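Local coordinates for protein pyridoxine 4-oxidase (PDB 4HA6) that probably oxidises the 4-hydroxymethyl group of pyridoxine with its FAD cofactor, as a flavin-dependent alcohol oxidase of the GMC oxidoreductase family, at residues Y92-A106 with M481-V493. Numbering follows the deposited sequence.
Sequences YMRGHPSDFQAWVDA and MPNLTAGPIHAAV. With FAD (flavin-adenine dinucleotide), chain B.
In this GMC oxidoreductase, the capped start of helix 97-107 packs on the loop 481-489 leading to the FAD, and Tyr-92 and Met-93 lie against its flavin-side end. Asp-99 OD2 accepts Ala-486 N at 2.6 Å; the same oxygen also accepts from His-96 N (2.9 Å), the capping-box bond, on the opposite face of the carboxylate. A short acidic side chain suits this place, serving its own helix and the loop together. One turn on, Trp-103 NE1 donates to Asn-483 O (3.0 Å), in the carbonyl plane on a lone pair. Pro-482 CD sits over the indole's five-membered ring, a CH-pi contact 3.6 Å from the centroid. Asn-483 CG lies between the backbone N and the carbonyl carbon (chi1 53°), turning the amide toward helix 97-107; ND2 makes a long, nearly straight bond to Asp-99 O (3.3 Å, 177°) and another to Leu-484 O, fixing the amide's rotation. The Ala-491 methyl fits over the Tyr-92 ring face, a CH-pi contact, while Met-93 SD packs on Pro-488 CG. Beyond them, His-490 N binds FAD O2 at 2.7 Å, and a water accepting from Met-93 N and Ala-491 N appears to donate to that oxygen. Both probably help stabilise negative charge at N1-C2=O of the reduced flavin.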
loop_
_atom_site.group_PDB
_atom_site.type_symbol
_atom_site.label_atom_id
_atom_site.label_comp_id
_atom_site.label_asym_id
_atom_site.label_seq_id
_atom_site.Cartn_x
_atom_site.Cartn_y
_atom_site.Cartn_z
ATOM N N TYR A 92 -8.968 1.140 -5.223
ATOM C CA TYR A 92 -8.350 2.410 -5.619
ATOM C C TYR A 92 -8.891 3.557 -4.758
ATOM O O TYR A 92 -10.057 3.963 -4.902
ATOM C CB TYR A 92 -8.612 2.700 -7.097
ATOM C CG TYR A 92 -7.878 3.915 -7.631
ATOM C CD1 TYR A 92 -6.536 3.836 -8.011
ATOM C CD2 TYR A 92 -8.530 5.139 -7.758
ATOM C CE1 TYR A 92 -5.861 4.952 -8.512
ATOM C CE2 TYR A 92 -7.865 6.262 -8.258
ATOM C CZ TYR A 92 -6.538 6.162 -8.623
ATOM O OH TYR A 92 -5.899 7.282 -9.102
ATOM N N MET A 93 -8.048 4.060 -3.857
ATOM C CA MET A 93 -8.405 5.171 -2.977
ATOM C C MET A 93 -7.286 6.204 -3.034
ATOM O O MET A 93 -6.178 5.920 -2.582
ATOM C CB MET A 93 -8.533 4.681 -1.520
ATOM C CG MET A 93 -9.788 3.868 -1.194
ATOM S SD MET A 93 -9.784 2.157 -1.803
ATOM C CE MET A 93 -10.935 1.437 -0.618
ATOM N N ARG A 94 -7.553 7.395 -3.568
ATOM C CA ARG A 94 -6.523 8.437 -3.607
ATOM C C ARG A 94 -6.040 8.784 -2.200
ATOM O O ARG A 94 -4.844 8.936 -1.954
ATOM C CB ARG A 94 -7.059 9.719 -4.257
ATOM C CG ARG A 94 -7.400 9.624 -5.727
ATOM C CD ARG A 94 -8.039 10.948 -6.164
ATOM N NE ARG A 94 -8.212 11.006 -7.613
ATOM C CZ ARG A 94 -8.757 12.031 -8.262
ATOM N NH1 ARG A 94 -9.193 13.095 -7.592
ATOM N NH2 ARG A 94 -8.873 11.988 -9.579
ATOM N N GLY A 95 -6.982 8.889 -1.270
ATOM C CA GLY A 95 -6.680 9.421 0.043
ATOM C C GLY A 95 -7.504 10.687 0.204
ATOM O O GLY A 95 -8.230 11.069 -0.719
ATOM N N HIS A 96 -7.402 11.328 1.368
ATOM C CA HIS A 96 -8.142 12.553 1.663
ATOM C C HIS A 96 -7.190 13.738 1.579
ATOM O O HIS A 96 -6.028 13.612 1.964
ATOM C CB HIS A 96 -8.724 12.455 3.073
ATOM C CG HIS A 96 -9.539 13.642 3.479
ATOM N ND1 HIS A 96 -8.994 14.735 4.119
ATOM C CD2 HIS A 96 -10.859 13.910 3.334
ATOM C CE1 HIS A 96 -9.945 15.620 4.362
ATOM N NE2 HIS A 96 -11.084 15.147 3.886
ATOM N N PRO A 97 -7.665 14.890 1.072
ATOM C CA PRO A 97 -6.812 16.078 0.895
ATOM C C PRO A 97 -5.946 16.418 2.112
ATOM O O PRO A 97 -4.781 16.807 1.945
ATOM C CB PRO A 97 -7.829 17.199 0.673
ATOM C CG PRO A 97 -8.952 16.507 -0.083
ATOM C CD PRO A 97 -9.033 15.108 0.553
ATOM N N SER A 98 -6.504 16.279 3.312
ATOM C CA SER A 98 -5.752 16.554 4.533
ATOM C C SER A 98 -4.555 15.606 4.710
ATOM O O SER A 98 -3.550 15.988 5.329
ATOM C CB SER A 98 -6.664 16.495 5.752
ATOM O OG SER A 98 -7.651 17.516 5.704
ATOM N N ASP A 99 -4.659 14.383 4.175
ATOM C CA ASP A 99 -3.541 13.427 4.229
ATOM C C ASP A 99 -2.327 14.050 3.564
ATOM O O ASP A 99 -1.194 13.901 4.022
ATOM C CB ASP A 99 -3.847 12.130 3.464
ATOM C CG ASP A 99 -5.025 11.356 4.020
ATOM O OD1 ASP A 99 -5.458 11.633 5.160
ATOM O OD2 ASP A 99 -5.502 10.427 3.314
ATOM N N PHE A 100 -2.575 14.733 2.454
ATOM C CA PHE A 100 -1.501 15.281 1.640
ATOM C C PHE A 100 -1.032 16.637 2.158
ATOM O O PHE A 100 0.112 17.028 1.918
ATOM C CB PHE A 100 -1.924 15.333 0.171
ATOM C CG PHE A 100 -2.201 13.982 -0.409
ATOM C CD1 PHE A 100 -1.152 13.139 -0.764
ATOM C CD2 PHE A 100 -3.509 13.538 -0.578
ATOM C CE1 PHE A 100 -1.402 11.877 -1.294
ATOM C CE2 PHE A 100 -3.769 12.275 -1.113
ATOM C CZ PHE A 100 -2.723 11.444 -1.462
ATOM N N GLN A 101 -1.896 17.337 2.895
ATOM C CA GLN A 101 -1.473 18.551 3.576
ATOM C C GLN A 101 -0.302 18.240 4.498
ATOM O O GLN A 101 0.636 19.034 4.613
ATOM C CB GLN A 101 -2.622 19.176 4.380
ATOM C CG GLN A 101 -2.215 20.466 5.110
ATOM C CD GLN A 101 -1.705 21.546 4.156
ATOM O OE1 GLN A 101 -2.377 21.896 3.182
ATOM N NE2 GLN A 101 -0.509 22.071 4.428
ATOM N N ALA A 102 -0.357 17.083 5.152
ATOM C CA ALA A 102 0.729 16.644 6.018
ATOM C C ALA A 102 2.016 16.383 5.228
ATOM O O ALA A 102 3.115 16.584 5.754
ATOM C CB ALA A 102 0.320 15.411 6.819
ATOM N N TRP A 103 1.888 15.926 3.980
ATOM C CA TRP A 103 3.066 15.746 3.122
ATOM C C TRP A 103 3.695 17.091 2.780
ATOM O O TRP A 103 4.925 17.199 2.659
ATOM C CB TRP A 103 2.712 15.044 1.799
ATOM C CG TRP A 103 2.362 13.579 1.915
ATOM C CD1 TRP A 103 1.970 12.909 3.037
ATOM C CD2 TRP A 103 2.378 12.609 0.851
ATOM N NE1 TRP A 103 1.737 11.589 2.743
ATOM C CE2 TRP A 103 1.989 11.375 1.407
ATOM C CE3 TRP A 103 2.707 12.665 -0.514
ATOM C CZ2 TRP A 103 1.903 10.201 0.641
ATOM C CZ3 TRP A 103 2.611 11.501 -1.275
ATOM C CH2 TRP A 103 2.214 10.288 -0.696
ATOM N N VAL A 104 2.842 18.106 2.605
ATOM C CA VAL A 104 3.297 19.460 2.279
ATOM C C VAL A 104 4.063 20.048 3.454
ATOM O O VAL A 104 5.165 20.584 3.287
ATOM C CB VAL A 104 2.118 20.393 1.937
ATOM C CG1 VAL A 104 2.590 21.825 1.792
ATOM C CG2 VAL A 104 1.452 19.947 0.654
ATOM N N ASP A 105 3.459 19.964 4.636
ATOM C CA ASP A 105 4.108 20.413 5.858
ATOM C C ASP A 105 5.449 19.689 6.046
ATOM O O ASP A 105 6.449 20.312 6.371
ATOM C CB ASP A 105 3.199 20.169 7.067
ATOM C CG ASP A 105 1.857 20.886 6.946
ATOM O OD1 ASP A 105 1.752 21.847 6.151
ATOM O OD2 ASP A 105 0.902 20.484 7.642
ATOM N N ALA A 106 5.466 18.376 5.831
ATOM C CA ALA A 106 6.688 17.591 6.032
ATOM C C ALA A 106 7.764 17.938 5.002
ATOM O O ALA A 106 8.945 18.082 5.338
ATOM C CB ALA A 106 6.367 16.076 6.003
ATOM N N MET A 481 6.765 8.031 1.593
ATOM C CA MET A 481 5.558 8.615 2.187
ATOM C C MET A 481 5.823 9.117 3.600
ATOM O O MET A 481 6.194 8.329 4.473
ATOM C CB MET A 481 4.419 7.581 2.228
ATOM C CG MET A 481 4.037 7.057 0.841
ATOM S SD MET A 481 2.773 5.749 0.853
ATOM C CE MET A 481 1.386 6.649 1.609
ATOM N N PRO A 482 5.660 10.432 3.824
ATOM C CA PRO A 482 5.818 10.977 5.181
ATOM C C PRO A 482 4.822 10.327 6.127
ATOM O O PRO A 482 5.169 9.995 7.261
ATOM C CB PRO A 482 5.500 12.473 5.002
ATOM C CG PRO A 482 5.921 12.756 3.546
ATOM C CD PRO A 482 5.499 11.500 2.810
ATOM N N ASN A 483 3.598 10.144 5.644
ATOM C CA ASN A 483 2.561 9.480 6.413
ATOM C C ASN A 483 1.577 8.749 5.499
ATOM O O ASN A 483 1.371 9.125 4.345
ATOM C CB ASN A 483 1.801 10.485 7.286
ATOM C CG ASN A 483 1.275 11.667 6.483
ATOM O OD1 ASN A 483 1.889 12.731 6.459
ATOM N ND2 ASN A 483 0.145 11.474 5.803
ATOM N N LEU A 484 0.988 7.700 6.050
ATOM C CA LEU A 484 -0.120 6.976 5.460
ATOM C C LEU A 484 -1.237 7.908 4.991
ATOM O O LEU A 484 -1.572 8.876 5.686
ATOM C CB LEU A 484 -0.689 6.080 6.551
ATOM C CG LEU A 484 -0.757 4.553 6.507
ATOM C CD1 LEU A 484 0.013 3.925 5.357
ATOM C CD2 LEU A 484 -0.325 3.979 7.853
ATOM N N THR A 485 -1.819 7.614 3.823
ATOM C CA THR A 485 -3.120 8.187 3.460
ATOM C C THR A 485 -4.161 7.511 4.324
ATOM O O THR A 485 -3.844 6.546 5.018
ATOM C CB THR A 485 -3.451 7.937 1.996
ATOM O OG1 THR A 485 -3.318 6.535 1.720
ATOM C CG2 THR A 485 -2.471 8.713 1.119
ATOM N N ALA A 486 -5.403 7.990 4.294
ATOM C CA ALA A 486 -6.442 7.408 5.157
ATOM C C ALA A 486 -6.754 5.936 4.843
ATOM O O ALA A 486 -7.114 5.160 5.739
ATOM C CB ALA A 486 -7.735 8.256 5.113
ATOM N N GLY A 487 -6.641 5.559 3.571
ATOM C CA GLY A 487 -7.030 4.226 3.136
ATOM C C GLY A 487 -5.905 3.598 2.325
ATOM O O GLY A 487 -4.751 4.002 2.444
ATOM N N PRO A 488 -6.237 2.613 1.488
ATOM C CA PRO A 488 -5.218 1.923 0.697
ATOM C C PRO A 488 -4.316 2.892 -0.088
ATOM O O PRO A 488 -4.791 3.907 -0.617
ATOM C CB PRO A 488 -6.063 1.036 -0.233
ATOM C CG PRO A 488 -7.300 0.745 0.564
ATOM C CD PRO A 488 -7.586 2.049 1.272
ATOM N N ILE A 489 -3.026 2.557 -0.167
ATOM C CA ILE A 489 -2.000 3.498 -0.608
ATOM C C ILE A 489 -1.516 3.372 -2.058
ATOM O O ILE A 489 -0.624 4.119 -2.478
ATOM C CB ILE A 489 -0.744 3.363 0.272
ATOM C CG1 ILE A 489 -0.123 1.966 0.113
ATOM C CG2 ILE A 489 -1.064 3.669 1.742
ATOM C CD1 ILE A 489 1.173 1.791 0.912
ATOM N N HIS A 490 -2.053 2.429 -2.823
ATOM C CA HIS A 490 -1.532 2.209 -4.173
ATOM C C HIS A 490 -1.693 3.469 -5.039
ATOM O O HIS A 490 -0.778 3.836 -5.785
ATOM C CB HIS A 490 -2.197 0.984 -4.814
ATOM C CG HIS A 490 -1.601 0.565 -6.123
ATOM N ND1 HIS A 490 -2.353 0.445 -7.274
ATOM C CD2 HIS A 490 -0.339 0.208 -6.458
ATOM C CE1 HIS A 490 -1.576 0.033 -8.262
ATOM N NE2 HIS A 490 -0.348 -0.119 -7.796
ATOM N N ALA A 491 -2.829 4.152 -4.925
ATOM C CA ALA A 491 -3.042 5.362 -5.733
ATOM C C ALA A 491 -1.937 6.374 -5.429
ATOM O O ALA A 491 -1.402 7.032 -6.329
ATOM C CB ALA A 491 -4.408 5.978 -5.443
ATOM N N ALA A 492 -1.607 6.489 -4.142
ATOM C CA ALA A 492 -0.574 7.413 -3.677
ATOM C C ALA A 492 0.813 7.047 -4.186
ATOM O O ALA A 492 1.603 7.927 -4.565
ATOM C CB ALA A 492 -0.566 7.478 -2.149
ATOM N N VAL A 493 1.131 5.757 -4.176
ATOM C CA VAL A 493 2.426 5.312 -4.693
ATOM C C VAL A 493 2.514 5.672 -6.177
ATOM O O VAL A 493 3.572 6.086 -6.681
ATOM C CB VAL A 493 2.597 3.783 -4.566
ATOM C CG1 VAL A 493 3.931 3.345 -5.158
ATOM C CG2 VAL A 493 2.489 3.345 -3.104
HETATM P PA FAD B . 5.992 -2.894 -4.910
HETATM O O1A FAD B . 4.798 -2.745 -5.843
HETATM O O2A FAD B . 5.919 -3.910 -3.804
HETATM O O5B FAD B . 7.279 -3.199 -5.842
HETATM C C5B FAD B . 8.545 -3.632 -5.355
HETATM C C4B FAD B . 9.172 -4.405 -6.506
HETATM O O4B FAD B . 10.602 -4.371 -6.456
HETATM C C3B FAD B . 8.768 -5.873 -6.456
HETATM O O3B FAD B . 8.396 -6.240 -7.795
HETATM C C2B FAD B . 10.027 -6.608 -6.005
HETATM O O2B FAD B . 10.089 -7.937 -6.552
HETATM C C1B FAD B . 11.140 -5.705 -6.529
HETATM N N9A FAD B . 12.403 -5.720 -5.731
HETATM C C8A FAD B . 12.511 -5.683 -4.385
HETATM N N7A FAD B . 13.821 -5.687 -4.015
HETATM C C5A FAD B . 14.579 -5.722 -5.136
HETATM C C6A FAD B . 16.032 -5.739 -5.451
HETATM N N6A FAD B . 16.974 -5.712 -4.456
HETATM N N1A FAD B . 16.391 -5.777 -6.767
HETATM C C2A FAD B . 15.475 -5.791 -7.757
HETATM N N3A FAD B . 14.142 -5.772 -7.528
HETATM C C4A FAD B . 13.636 -5.739 -6.262
HETATM N N1 FAD B . -3.141 -1.000 -2.172
HETATM C C2 FAD B . -4.276 -0.391 -2.562
HETATM O O2 FAD B . -4.251 0.844 -2.762
HETATM N N3 FAD B . -5.439 -1.053 -2.714
HETATM C C4 FAD B . -5.542 -2.378 -2.509
HETATM O O4 FAD B . -6.639 -2.981 -2.643
HETATM C C4X FAD B . -4.334 -3.119 -2.079
HETATM N N5 FAD B . -4.352 -4.445 -1.834
HETATM C C5X FAD B . -3.226 -5.101 -1.460
HETATM C C6 FAD B . -3.254 -6.474 -1.219
HETATM C C7 FAD B . -2.097 -7.148 -0.843
HETATM C C7M FAD B . -2.144 -8.635 -0.589
HETATM C C8 FAD B . -0.817 -6.401 -0.697
HETATM C C8M FAD B . 0.432 -7.133 -0.283
HETATM C C9 FAD B . -0.775 -5.028 -0.938
HETATM C C9A FAD B . -1.943 -4.359 -1.307
HETATM N N10 FAD B . -1.915 -2.974 -1.547
HETATM C C10 FAD B . -3.098 -2.327 -1.932
HETATM C "C1'" FAD B . -0.664 -2.222 -1.390
HETATM C "C2'" FAD B . -0.032 -1.838 -2.717
HETATM O "O2'" FAD B . -0.031 -2.964 -3.609
HETATM C "C3'" FAD B . 1.400 -1.391 -2.415
HETATM O "O3'" FAD B . 1.354 -0.389 -1.385
HETATM C "C4'" FAD B . 2.086 -0.839 -3.652
HETATM O "O4'" FAD B . 2.051 -1.853 -4.671
HETATM C "C5'" FAD B . 3.527 -0.414 -3.351
HETATM O "O5'" FAD B . 4.232 -0.326 -4.588
HETATM P P FAD B . 5.808 -0.044 -4.582
HETATM O O1P FAD B . 6.272 0.388 -5.967
HETATM O O2P FAD B . 6.163 0.811 -3.383
HETATM O O3P FAD B . 6.402 -1.495 -4.244
HETATM O O HOH W 1 -5.385 3.241 -3.390
#